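Local coordinates for protein Atp-dependent DNA ligase (Psychromonas sp., PDB 4D05) that probably seals nicks in DNA through an enzyme-adenylate intermediate, as a minimal-type ATP-dependent DNA ligase, at residues F57-I68 against Q92-K102. Sequence-based numbering, arbitrary orientation. Where two conformers were deposited one is given.
Sequences FPTTAMDGELWI and QIKFMIFDLPK. With AMP (adenosine monophosphate), chain H; SO4 (sulfate ion), chain G.
Phe98 lies between the backbone of Asp63 and Gly64 and the adenine of AMP. Its ring rests with one face on Asp63 O and Gly64 N, and the other face carries the base, AMP N3 standing 3.4 Å above the ring plane over its centre. At a classic beta bulge, Phe98 N and Asp99 N both donate to Asp63 O, the first nearly straight (2.9 Å, 176°). A chi1 of 56° swings the Phe98 ring across Asp63 and Gly64. Were Phe98 cut back to an alanine, the adenine would probably lose the aromatic surface it rests on, and a gap would open beside Gly64. Glu65 CG meets the ring edge in its plane, the carboxylate nearly coplanar with the ring.

On the other face of the sheet, the Phe95 ring passes under Gly64, with CE1 3.5 Å from Gly64 CA; the lack of a side chain on Gly64 lets the ring come this close. The Phe57 ring lies nearly parallel to Phe95 (19°) but slid aside, and Leu66 CD2 and CB of Met62 (a selenomethionine) fill in around Phe95. Back on the face of Glu65, Lys94, bent at chi3, brings NZ to within 2.9 Å of Ile68 O, to which it donates, alongside Trp67. Met96, likewise selenomethionine, bends at chi2 and chi3, bringing CG and SE to Trp67 CE3 in a Met-aromatic contact.

These antiparallel strands, 62-67 and 94-99, lie within a mixed sheet of the adenylation (nucleotidyltransferase) domain: strand 30-34 flanks the first, its Arg31 forming a salt bridge with Asp63, strand 126-128 borders the second, and helix 107-121 packs against Ile97 and Leu100.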
ATOM      1  N   PHE A  57     -14.942  21.672  -5.075  1.00  5.73           N
ATOM      2  CA  PHE A  57     -14.782  20.849  -3.876  1.00  5.30           C
ATOM      3  C   PHE A  57     -15.458  21.506  -2.675  1.00  4.22           C
ATOM      4  O   PHE A  57     -15.433  22.738  -2.526  1.00  6.81           O
ATOM      5  CB  PHE A  57     -13.294  20.641  -3.523  1.00  5.13           C
ATOM      6  CG  PHE A  57     -12.537  19.703  -4.447  1.00  4.63           C
ATOM      7  CD1 PHE A  57     -13.085  19.220  -5.638  1.00  5.70           C
ATOM      8  CD2 PHE A  57     -11.267  19.316  -4.093  1.00  6.21           C
ATOM      9  CE1 PHE A  57     -12.339  18.372  -6.464  1.00  5.03           C
ATOM     10  CE2 PHE A  57     -10.502  18.493  -4.885  1.00  5.95           C
ATOM     11  CZ  PHE A  57     -11.037  17.997  -6.089  1.00  6.05           C
ATOM     12  N   PRO A  58     -16.053  20.700  -1.805  1.00  4.83           N
ATOM     13  CA  PRO A  58     -16.606  21.202  -0.543  1.00  6.18           C
ATOM     14  C   PRO A  58     -15.474  21.587   0.417  1.00  4.94           C
ATOM     15  O   PRO A  58     -14.332  21.220   0.176  1.00  6.38           O
ATOM     16  CB  PRO A  58     -17.374  19.999  -0.004  1.00  7.61           C
ATOM     17  CG  PRO A  58     -16.621  18.831  -0.523  1.00  8.91           C
ATOM     18  CD  PRO A  58     -16.169  19.239  -1.911  1.00  7.64           C
ATOM     19  N   THR A  59     -15.776  22.348   1.459  1.00  7.36           N
ATOM     20  CA  THR A  59     -14.740  22.804   2.362  1.00  8.82           C
ATOM     21  C   THR A  59     -14.463  21.784   3.471  1.00  6.76           C
ATOM     22  O   THR A  59     -13.542  21.950   4.272  1.00  9.71           O
ATOM     23  CB  THR A  59     -14.997  24.218   2.910  1.00 10.26           C
ATOM     24  OG1 THR A  59     -16.326  24.306   3.392  1.00 10.16           O
ATOM     25  CG2 THR A  59     -14.823  25.261   1.793  1.00 10.28           C
ATOM     26  N   THR A  60     -15.244  20.703   3.498  1.00  5.64           N
ATOM     27  CA  THR A  60     -14.982  19.596   4.421  1.00  5.97           C
ATOM     28  C   THR A  60     -13.587  19.049   4.120  1.00  5.48           C
ATOM     29  O   THR A  60     -13.251  18.830   2.961  1.00  5.41           O
ATOM     30  CB  THR A  60     -15.998  18.487   4.193  1.00  8.01           C
ATOM     31  OG1 THR A  60     -17.323  19.011   4.382  1.00  8.81           O
ATOM     32  CG2 THR A  60     -15.771  17.336   5.134  1.00  7.47           C
ATOM     33  N   ALA A  61     -12.754  18.868   5.139  1.00  3.62           N
ATOM     34  CA  ALA A  61     -11.441  18.266   4.905  1.00  2.93           C
ATOM     35  C   ALA A  61     -11.583  16.830   4.429  1.00  3.24           C
ATOM     36  O   ALA A  61     -12.446  16.091   4.897  1.00  4.27           O
ATOM     37  CB  ALA A  61     -10.613  18.318   6.156  1.00  5.18           C
HETATM   38  N   MSE A  62     -10.730  16.454   3.485  1.00  2.52           N
HETATM   39  CA  MSE A  62     -10.787  15.132   2.881  1.00  1.73           C
HETATM   40  C   MSE A  62      -9.390  14.523   2.688  1.00  2.90           C
HETATM   41  O   MSE A  62      -8.443  15.226   2.369  1.00  4.08           O
HETATM   42  CB  MSE A  62     -11.492  15.189   1.484  1.00  1.56           C
HETATM   43  CG  MSE A  62     -12.955  15.765   1.557  1.00  2.97           C
HETATM   44 SE   MSE A  62     -13.808  15.777  -0.187  1.00  6.76          SE
HETATM   45  CE  MSE A  62     -12.897  17.356  -0.883  1.00  7.66           C
ATOM     46  N   ASP A  63      -9.295  13.207   2.866  0.69  2.78           N
ATOM     47  CA  ASP A  63      -8.083  12.435   2.605  0.69  3.96           C
ATOM     48  C   ASP A  63      -8.324  11.559   1.391  0.69  3.97           C
ATOM     49  O   ASP A  63      -9.322  10.899   1.337  0.69  3.55           O
ATOM     50  CB  ASP A  63      -7.815  11.522   3.777  0.69  7.77           C
ATOM     51  CG  ASP A  63      -6.585  11.867   4.508  0.69 16.81           C
ATOM     52  OD1 ASP A  63      -6.517  12.966   5.082  0.69 21.56           O
ATOM     53  OD2 ASP A  63      -5.684  11.013   4.553  0.69 19.60           O
ATOM     54  N   GLY A  64      -7.409  11.557   0.420  1.00  3.65           N
ATOM     55  CA  GLY A  64      -7.591  10.759  -0.773  1.00  4.70           C
ATOM     56  C   GLY A  64      -6.301  10.511  -1.515  1.00  4.27           C
ATOM     57  O   GLY A  64      -5.204  10.879  -1.058  1.00  4.26           O
ATOM     58  N   GLU A  65      -6.457   9.851  -2.648  1.00  3.68           N
ATOM     59  CA  GLU A  65      -5.316   9.550  -3.522  1.00  2.83           C
ATOM     60  C   GLU A  65      -5.528  10.286  -4.848  1.00  3.92           C
ATOM     61  O   GLU A  65      -6.595  10.137  -5.461  1.00  4.90           O
ATOM     62  CB  GLU A  65      -5.275   8.053  -3.853  1.00  7.51           C
ATOM     63  CG  GLU A  65      -4.719   7.171  -2.786  1.00 13.13           C
ATOM     64  CD  GLU A  65      -3.227   7.296  -2.512  1.00 11.15           C
ATOM     65  OE1 GLU A  65      -2.367   7.290  -3.441  1.00 15.06           O
ATOM     66  OE2 GLU A  65      -2.901   7.242  -1.326  1.00 14.78           O
ATOM     67  N   LEU A  66      -4.540  11.059  -5.296  1.00  3.43           N
ATOM     68  CA  LEU A  66      -4.558  11.558  -6.669  1.00  2.22           C
ATOM     69  C   LEU A  66      -4.196  10.349  -7.527  1.00  2.71           C
ATOM     70  O   LEU A  66      -3.139   9.722  -7.327  1.00  3.22           O
ATOM     71  CB  LEU A  66      -3.561  12.694  -6.845  1.00  3.03           C
ATOM     72  CG  LEU A  66      -3.814  13.913  -5.954  1.00  3.59           C
ATOM     73  CD1 LEU A  66      -2.667  14.894  -6.031  1.00  5.37           C
ATOM     74  CD2 LEU A  66      -5.108  14.610  -6.345  1.00  5.16           C
ATOM     75  N   TRP A  67      -5.052  10.024  -8.486  1.00  3.57           N
ATOM     76  CA  TRP A  67      -4.913   8.775  -9.217  1.00  3.84           C
ATOM     77  C   TRP A  67      -5.622   8.869 -10.551  1.00  4.06           C
ATOM     78  O   TRP A  67      -6.655   9.542 -10.694  1.00  6.09           O
ATOM     79  CB  TRP A  67      -5.544   7.691  -8.360  1.00  4.83           C
ATOM     80  CG  TRP A  67      -5.532   6.254  -8.832  1.00  4.69           C
ATOM     81  CD1 TRP A  67      -4.524   5.326  -8.667  1.00  4.14           C
ATOM     82  CD2 TRP A  67      -6.636   5.543  -9.417  1.00  5.65           C
ATOM     83  NE1 TRP A  67      -4.955   4.079  -9.133  1.00  5.21           N
ATOM     84  CE2 TRP A  67      -6.247   4.196  -9.569  1.00  5.64           C
ATOM     85  CE3 TRP A  67      -7.919   5.913  -9.792  1.00  6.50           C
ATOM     86  CZ2 TRP A  67      -7.098   3.237 -10.128  1.00  8.00           C
ATOM     87  CZ3 TRP A  67      -8.759   4.952 -10.339  1.00  8.69           C
ATOM     88  CH2 TRP A  67      -8.343   3.634 -10.483  1.00  7.27           C
ATOM     89  N   ILE A  68      -5.033   8.221 -11.547  1.00  3.04           N
ATOM     90  CA  ILE A  68      -5.602   8.202 -12.885  1.00  6.23           C
ATOM     91  C   ILE A  68      -6.249   6.878 -13.199  1.00  7.89           C
ATOM     92  O   ILE A  68      -7.422   6.825 -13.601  1.00  7.58           O
ATOM     93  CB  ILE A  68      -4.529   8.519 -13.930  1.00  6.08           C
ATOM     94  CG1 ILE A  68      -4.026   9.955 -13.726  1.00  6.32           C
ATOM     95  CG2 ILE A  68      -5.058   8.352 -15.358  1.00  7.51           C
ATOM     96  CD1 ILE A  68      -2.778  10.305 -14.501  1.00  6.27           C
ATOM     97  N   GLN A  92      -6.881  14.623 -16.276  1.00  7.90           N
ATOM     98  CA  GLN A  92      -7.049  13.173 -16.214  1.00  8.77           C
ATOM     99  C   GLN A  92      -6.979  12.608 -14.799  1.00  6.78           C
ATOM    100  O   GLN A  92      -7.230  11.413 -14.591  1.00  8.09           O
ATOM    101  CB  GLN A  92      -6.015  12.497 -17.063  1.00 14.21           C
ATOM    102  CG  GLN A  92      -4.633  12.651 -16.590  1.00 17.45           C
ATOM    103  CD  GLN A  92      -3.652  12.384 -17.731  1.00 21.00           C
ATOM    104  OE1 GLN A  92      -3.622  11.270 -18.324  1.00 19.36           O
ATOM    105  NE2 GLN A  92      -2.854  13.410 -18.065  1.00 19.50           N
ATOM    106  N   ILE A  93      -6.605  13.447 -13.839  1.00  5.46           N
ATOM    107  CA  ILE A  93      -6.512  13.035 -12.439  1.00  3.84           C
ATOM    108  C   ILE A  93      -7.881  13.062 -11.733  1.00  3.06           C
ATOM    109  O   ILE A  93      -8.714  13.904 -12.010  1.00  4.33           O
ATOM    110  CB  ILE A  93      -5.489  13.935 -11.684  1.00  4.35           C
ATOM    111  CG1 ILE A  93      -4.122  13.794 -12.336  1.00  4.98           C
ATOM    112  CG2 ILE A  93      -5.414  13.567 -10.228  1.00  4.19           C
ATOM    113  CD1 ILE A  93      -3.042  14.582 -11.654  1.00  5.80           C
ATOM    114  N   LYS A  94      -8.102  12.108 -10.844  1.00  3.50           N
ATOM    115  CA  LYS A  94      -9.220  12.135  -9.929  1.00  3.20           C
ATOM    116  C   LYS A  94      -8.645  12.121  -8.519  1.00  4.63           C
ATOM    117  O   LYS A  94      -7.682  11.379  -8.224  1.00  3.73           O
ATOM    118  CB  LYS A  94     -10.124  10.902 -10.102  1.00  5.98           C
ATOM    119  CG  LYS A  94     -10.751  10.837 -11.474  1.00  9.79           C
ATOM    120  CD  LYS A  94     -11.095   9.446 -11.926  1.00 13.09           C
ATOM    121  CE  LYS A  94      -9.830   8.623 -12.199  1.00 15.25           C
ATOM    122  NZ  LYS A  94     -10.194   7.396 -12.915  1.00 22.03           N
ATOM    123  N   PHE A  95      -9.222  12.958  -7.657  1.00  4.39           N
ATOM    124  CA  PHE A  95      -9.003  12.893  -6.213  1.00  2.85           C
ATOM    125  C   PHE A  95      -9.972  11.864  -5.672  1.00  2.61           C
ATOM    126  O   PHE A  95     -11.198  12.099  -5.609  1.00  3.25           O
ATOM    127  CB  PHE A  95      -9.212  14.276  -5.583  1.00  2.37           C
ATOM    128  CG  PHE A  95      -8.843  14.376  -4.108  1.00  2.75           C
ATOM    129  CD1 PHE A  95      -7.726  13.757  -3.583  1.00  3.68           C
ATOM    130  CD2 PHE A  95      -9.628  15.126  -3.255  1.00  3.46           C
ATOM    131  CE1 PHE A  95      -7.402  13.886  -2.226  1.00  3.25           C
ATOM    132  CE2 PHE A  95      -9.302  15.265  -1.925  1.00  4.07           C
ATOM    133  CZ  PHE A  95      -8.196  14.622  -1.397  1.00  2.85           C
HETATM  134  N   MSE A  96      -9.425  10.691  -5.366  1.00  2.03           N
HETATM  135  CA  MSE A  96     -10.182   9.531  -4.935  1.00  2.14           C
HETATM  136  C   MSE A  96     -10.170   9.481  -3.431  1.00  2.15           C
HETATM  137  O   MSE A  96      -9.155   9.144  -2.817  1.00  2.60           O
HETATM  138  CB  MSE A  96      -9.508   8.239  -5.481  1.00  3.56           C
HETATM  139  CG  MSE A  96      -9.330   8.192  -6.995  1.00  4.96           C
HETATM  140 SE   MSE A  96     -10.914   8.032  -8.068  1.00  8.52          SE
HETATM  141  CE  MSE A  96     -11.518   6.303  -7.396  1.00 12.47           C
ATOM    142  N   ILE A  97     -11.300   9.833  -2.813  1.00  2.67           N
ATOM    143  CA  ILE A  97     -11.296  10.020  -1.371  1.00  2.27           C
ATOM    144  C   ILE A  97     -11.583   8.764  -0.592  1.00  3.08           C
ATOM    145  O   ILE A  97     -12.383   7.918  -1.019  1.00  2.86           O
ATOM    146  CB  ILE A  97     -12.200  11.186  -0.963  1.00  2.83           C
ATOM    147  CG1 ILE A  97     -13.676  10.890  -1.236  1.00  2.94           C
ATOM    148  CG2 ILE A  97     -11.713  12.457  -1.694  1.00  3.47           C
ATOM    149  CD1 ILE A  97     -14.638  11.946  -0.642  1.00  5.97           C
ATOM    150  N   PHE A  98     -10.956   8.687   0.577  1.00  3.15           N
ATOM    151  CA  PHE A  98     -11.134   7.555   1.450  1.00  2.06           C
ATOM    152  C   PHE A  98     -11.343   7.946   2.929  1.00  1.41           C
ATOM    153  O   PHE A  98     -11.614   7.073   3.736  1.00  2.71           O
ATOM    154  CB  PHE A  98      -9.972   6.531   1.279  1.00  2.85           C
ATOM    155  CG  PHE A  98      -8.595   7.103   1.496  1.00  4.16           C
ATOM    156  CD1 PHE A  98      -8.167   7.427   2.750  1.00  5.52           C
ATOM    157  CD2 PHE A  98      -7.714   7.273   0.451  1.00  7.62           C
ATOM    158  CE1 PHE A  98      -6.889   7.942   2.965  1.00  6.41           C
ATOM    159  CE2 PHE A  98      -6.428   7.778   0.683  1.00  7.44           C
ATOM    160  CZ  PHE A  98      -6.037   8.098   1.943  1.00  5.18           C
ATOM    161  N   ASP A  99     -11.230   9.224   3.295  1.00  2.47           N
ATOM    162  CA  ASP A  99     -11.597   9.598   4.647  1.00  2.56           C
ATOM    163  C   ASP A  99     -11.830  11.100   4.788  1.00  3.11           C
ATOM    164  O   ASP A  99     -11.604  11.878   3.856  1.00  3.14           O
ATOM    165  CB  ASP A  99     -10.557   9.082   5.657  1.00  3.79           C
ATOM    166  CG  ASP A  99     -11.183   8.624   6.972  1.00  4.01           C
ATOM    167  OD1 ASP A  99     -12.303   9.072   7.287  1.00  5.14           O
ATOM    168  OD2 ASP A  99     -10.532   7.858   7.720  1.00  3.78           O
ATOM    169  N   LEU A 100     -12.332  11.461   5.958  1.00  2.95           N
ATOM    170  CA  LEU A 100     -12.682  12.836   6.366  1.00  3.44           C
ATOM    171  C   LEU A 100     -11.929  13.101   7.686  1.00  3.17           C
ATOM    172  O   LEU A 100     -12.399  12.772   8.779  1.00  4.19           O
ATOM    173  CB  LEU A 100     -14.204  12.984   6.585  1.00  4.10           C
ATOM    174  CG  LEU A 100     -15.088  12.691   5.387  1.00  3.93           C
ATOM    175  CD1 LEU A 100     -16.564  12.878   5.688  1.00  4.72           C
ATOM    176  CD2 LEU A 100     -14.740  13.575   4.210  1.00  4.03           C
ATOM    177  N   PRO A 101     -10.709  13.625   7.594  1.00  3.56           N
ATOM    178  CA  PRO A 101      -9.819  13.604   8.770  1.00  4.74           C
ATOM    179  C   PRO A 101     -10.191  14.532   9.908  1.00  6.28           C
ATOM    180  O   PRO A 101      -9.572  14.409  10.969  1.00  7.22           O
ATOM    181  CB  PRO A 101      -8.453  14.030   8.205  1.00  6.79           C
ATOM    182  CG  PRO A 101      -8.602  13.975   6.774  1.00 10.52           C
ATOM    183  CD  PRO A 101     -10.023  14.076   6.381  1.00  6.96           C
ATOM    184  N   LYS A 102     -11.132  15.453   9.711  1.00  4.83           N
ATOM    185  CA  LYS A 102     -11.545  16.323  10.805  1.00  6.64           C
ATOM    186  C   LYS A 102     -12.871  15.847  11.412  1.00  6.70           C
ATOM    187  O   LYS A 102     -13.416  16.481  12.330  1.00  7.80           O
ATOM    188  CB  LYS A 102     -11.662  17.766  10.338  1.00  8.74           C
ATOM    189  CG  LYS A 102     -10.313  18.414  10.002  1.00  9.94           C
ATOM    190  CD  LYS A 102      -9.372  18.443  11.206  1.00 17.31           C
ATOM    191  CE  LYS A 102      -8.030  19.146  10.915  1.00 23.16           C
ATOM    192  NZ  LYS A 102      -7.199  19.257  12.159  1.00 26.23           N
TER
HETATM  193  P   AMP H1263       0.859   1.004   0.253  1.00 19.70           P
HETATM  194  O1P AMP H1263       1.670   0.192   1.223  1.00 21.39           O
HETATM  195  O2P AMP H1263       1.444   1.814  -0.889  1.00 21.02           O
HETATM  196  O5' AMP H1263      -0.143   1.875   1.122  1.00 16.59           O
HETATM  197  C5' AMP H1263      -1.089   2.592   0.364  1.00 19.09           C
HETATM  198  C4' AMP H1263      -1.106   3.985   0.914  1.00 15.89           C
HETATM  199  O4' AMP H1263      -2.066   4.781   0.254  1.00 13.75           O
HETATM  200  C3' AMP H1263      -1.482   3.885   2.354  1.00 21.57           C
HETATM  201  O3' AMP H1263      -0.576   4.779   3.020  1.00 23.92           O
HETATM  202  C2' AMP H1263      -2.899   4.379   2.405  1.00 20.08           C
HETATM  203  O2' AMP H1263      -2.848   5.134   3.617  1.00 22.04           O
HETATM  204  C1' AMP H1263      -3.185   5.107   1.057  1.00 14.59           C
HETATM  205  N9  AMP H1263      -4.334   4.478   0.321  1.00 11.38           N
HETATM  206  C8  AMP H1263      -4.437   4.049  -0.968  1.00  8.92           C
HETATM  207  N7  AMP H1263      -5.643   3.493  -1.244  1.00  8.16           N
HETATM  208  C5  AMP H1263      -6.352   3.627  -0.100  1.00  5.99           C
HETATM  209  C6  AMP H1263      -7.686   3.212   0.342  1.00  4.91           C
HETATM  210  N6  AMP H1263      -8.513   2.604  -0.522  1.00  5.95           N
HETATM  211  N1  AMP H1263      -8.021   3.522   1.599  1.00  6.63           N
HETATM  212  C2  AMP H1263      -7.182   4.084   2.480  1.00  7.36           C
HETATM  213  N3  AMP H1263      -5.958   4.471   2.169  1.00  7.24           N
HETATM  214  C4  AMP H1263      -5.500   4.262   0.911  1.00  7.09           C
HETATM  215  S   SO4 G1262     -15.084  18.793   8.676  0.81 31.53           S
HETATM  216  O1  SO4 G1262     -16.380  19.248   8.114  0.81 33.30           O
HETATM  217  O2  SO4 G1262     -14.998  19.410  10.020  0.81 35.26           O
HETATM  218  O3  SO4 G1262     -15.113  17.273   8.831  0.81 23.77           O
HETATM  219  O4  SO4 G1262     -13.932  19.283   7.826  0.81 17.67           O
HETATM  220  O   HOH W   1     -13.001  16.074   7.570  0.99  4.72           O